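Local coordinates for putative acyl-[acyl-carrier-protein]--UDP-N-acetylglucosamine O-acyltransferase (Bacteroides fragilis, PDB 4R36) that probably transfers an acyl group from acyl carrier protein to UDP-N-acetylglucosamine, the probable first step of lipid A synthesis, at residues Y232-Q237 with L246-A251. Sequence-based numbering, arbitrary orientation.
Sequences YRIIYQ and LTKVEA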
loop_
_atom_site.group_PDB
_atom_site.type_symbol
_atom_site.label_atom_id
_atom_site.label_comp_id
_atom_site.label_asym_id
_atom_site.label_seq_id
_atom_site.Cartn_x
_atom_site.Cartn_y
_atom_site.Cartn_z
ATOM N N TYR A 232 29.637 6.525 -13.894
ATOM C CA TYR A 232 29.248 5.960 -12.605
ATOM C C TYR A 232 30.239 5.043 -11.949
ATOM O O TYR A 232 30.265 4.948 -10.719
ATOM C CB TYR A 232 27.854 5.350 -12.671
ATOM C CG TYR A 232 26.785 6.415 -12.654
ATOM C CD1 TYR A 232 26.564 7.172 -11.534
ATOM C CD2 TYR A 232 25.979 6.655 -13.782
ATOM C CE1 TYR A 232 25.629 8.221 -11.533
ATOM C CE2 TYR A 232 24.987 7.629 -13.779
ATOM C CZ TYR A 232 24.800 8.404 -12.631
ATOM O OH TYR A 232 23.844 9.384 -12.529
ATOM N N ARG A 233 31.083 4.402 -12.727
ATOM C CA ARG A 233 32.293 3.732 -12.158
ATOM C C ARG A 233 33.190 4.692 -11.477
ATOM O O ARG A 233 33.683 4.427 -10.420
ATOM C CB ARG A 233 33.110 2.938 -13.198
ATOM C CG ARG A 233 32.416 1.751 -13.734
ATOM C CD ARG A 233 33.201 0.973 -14.825
ATOM N NE ARG A 233 32.249 0.019 -15.401
ATOM C CZ ARG A 233 31.832 -0.062 -16.667
ATOM N NH1 ARG A 233 32.307 0.737 -17.619
ATOM N NH2 ARG A 233 30.928 -0.993 -16.994
ATOM N N ILE A 234 33.412 5.864 -12.071
ATOM C CA ILE A 234 34.171 6.886 -11.435
ATOM C C ILE A 234 33.472 7.380 -10.180
ATOM O O ILE A 234 34.106 7.590 -9.181
ATOM C CB ILE A 234 34.453 8.077 -12.383
ATOM C CG1 ILE A 234 35.449 7.642 -13.460
ATOM C CG2 ILE A 234 35.004 9.283 -11.611
ATOM C CD1 ILE A 234 35.449 8.550 -14.683
ATOM N N ILE A 235 32.170 7.626 -10.259
ATOM C CA ILE A 235 31.467 8.218 -9.144
ATOM C C ILE A 235 31.340 7.268 -7.946
ATOM O O ILE A 235 31.541 7.662 -6.820
ATOM C CB ILE A 235 30.066 8.765 -9.610
ATOM C CG1 ILE A 235 30.273 9.997 -10.466
ATOM C CG2 ILE A 235 29.178 9.141 -8.417
ATOM C CD1 ILE A 235 29.141 10.300 -11.404
ATOM N N TYR A 236 30.999 6.026 -8.201
ATOM C CA TYR A 236 30.661 5.120 -7.133
ATOM C C TYR A 236 31.775 4.127 -6.832
ATOM O O TYR A 236 31.799 3.631 -5.728
ATOM C CB TYR A 236 29.406 4.315 -7.464
ATOM C CG TYR A 236 28.143 5.070 -7.187
ATOM C CD1 TYR A 236 27.695 5.310 -5.863
ATOM C CD2 TYR A 236 27.369 5.519 -8.199
ATOM C CE1 TYR A 236 26.531 6.022 -5.615
ATOM C CE2 TYR A 236 26.183 6.245 -7.956
ATOM C CZ TYR A 236 25.760 6.473 -6.666
ATOM O OH TYR A 236 24.558 7.189 -6.449
ATOM N N GLN A 237 32.652 3.805 -7.776
ATOM C CA GLN A 237 33.548 2.635 -7.607
ATOM C C GLN A 237 35.032 2.998 -7.676
ATOM O O GLN A 237 35.839 2.144 -7.800
ATOM C CB GLN A 237 33.228 1.590 -8.670
ATOM C CG GLN A 237 31.781 1.156 -8.512
ATOM C CD GLN A 237 31.302 0.143 -9.496
ATOM O OE1 GLN A 237 31.335 0.343 -10.682
ATOM N NE2 GLN A 237 30.793 -0.948 -8.987
ATOM N N LEU A 246 33.596 14.123 -9.807
ATOM C CA LEU A 246 32.974 14.885 -10.859
ATOM C C LEU A 246 34.030 15.574 -11.702
ATOM O O LEU A 246 33.900 15.621 -12.909
ATOM C CB LEU A 246 31.929 15.812 -10.334
ATOM C CG LEU A 246 30.755 15.229 -9.532
ATOM C CD1 LEU A 246 29.820 16.336 -9.028
ATOM C CD2 LEU A 246 30.006 14.198 -10.332
ATOM N N THR A 247 35.093 16.039 -11.074
ATOM C CA THR A 247 36.259 16.537 -11.824
ATOM C C THR A 247 36.768 15.517 -12.789
ATOM O O THR A 247 36.982 15.844 -13.958
ATOM C CB THR A 247 37.377 16.976 -10.864
ATOM O OG1 THR A 247 36.892 18.070 -10.112
ATOM C CG2 THR A 247 38.687 17.366 -11.611
ATOM N N LYS A 248 36.978 14.276 -12.355
ATOM C CA LYS A 248 37.491 13.271 -13.213
ATOM C C LYS A 248 36.528 12.874 -14.351
ATOM O O LYS A 248 36.939 12.649 -15.534
ATOM C CB LYS A 248 37.852 12.044 -12.417
ATOM C CG LYS A 248 38.601 10.958 -13.210
ATOM C CD LYS A 248 39.072 9.858 -12.297
ATOM C CE LYS A 248 40.174 9.067 -12.976
ATOM N NZ LYS A 248 40.117 7.663 -12.551
ATOM N N VAL A 249 35.231 12.795 -14.032
ATOM C CA VAL A 249 34.231 12.570 -15.069
ATOM C C VAL A 249 34.327 13.652 -16.151
ATOM O O VAL A 249 34.302 13.337 -17.354
ATOM C CB VAL A 249 32.781 12.574 -14.496
ATOM C CG1 VAL A 249 31.781 12.601 -15.658
ATOM C CG2 VAL A 249 32.530 11.359 -13.612
ATOM N N GLU A 250 34.389 14.901 -15.732
ATOM C CA GLU A 250 34.512 16.002 -16.680
ATOM C C GLU A 250 35.795 15.919 -17.523
ATOM O O GLU A 250 35.786 16.291 -18.672
ATOM C CB GLU A 250 34.430 17.351 -15.993
ATOM C CG GLU A 250 33.018 17.642 -15.518
ATOM C CD GLU A 250 32.803 18.934 -14.760
ATOM O OE1 GLU A 250 33.595 19.336 -13.904
ATOM O OE2 GLU A 250 31.735 19.590 -14.983
ATOM N N ALA A 251 36.861 15.413 -16.950
ATOM C CA ALA A 251 38.163 15.309 -17.638
ATOM C C ALA A 251 38.282 14.105 -18.515
ATOM O O ALA A 251 38.943 14.164 -19.506
ATOM C CB ALA A 251 39.312 15.290 -16.630
#
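Ile-234 is the main apolar contact from helix 222-237, its side chain lying between Lys-248 and Val-249 of helix 242-252. With CG1 beside the backbone N (chi1 -70°), the CG2 methyl of Ile-234 stands anti to that N and touches Val-249 CG2 at 3.8 Å. The same methyl packs against the aliphatic part of Lys-248, with 4.0 Å between Ile-234 CG2 and Lys-248 CB. The lysine chain sets out with CG anti to its own backbone N (chi1 -172°) and runs on past this methyl, so that Lys-248 CD still lies 4.2 Å from Ile-234 CG2. The other branch of the isoleucine meets the valine as well, CD1 of Ile-234 being 4.2 Å from Val-249 CG2.

The two helices run nearly antiparallel, at 166° with 9.1 Å between the axes of the short segments, and form a helical hairpin in the C-terminal helical domain that follows the left-handed parallel beta-helix of LpxA. A third helix, 257-267, packs on the same pair, with Ile-266 touching Ile-235 and Ile-259 touching Val-249; Val-253 adds to the surroundings of Ile-234.

One residue on, Ile-235 reaches the partner helix through its CG1 branch, although its CB does not point straight at it. CG1 of Ile-235 rests 4.1 Å from Val-249 CG2, a methyl thereby shared by both isoleucines. Farther out, CD1 of Ile-235 meets Leu-246 CD2, also at 4.1 Å. Leu-246 sends its CB away from helix 222-237, and it is the CD2 branch that turns back to make this methyl-to-methyl contact.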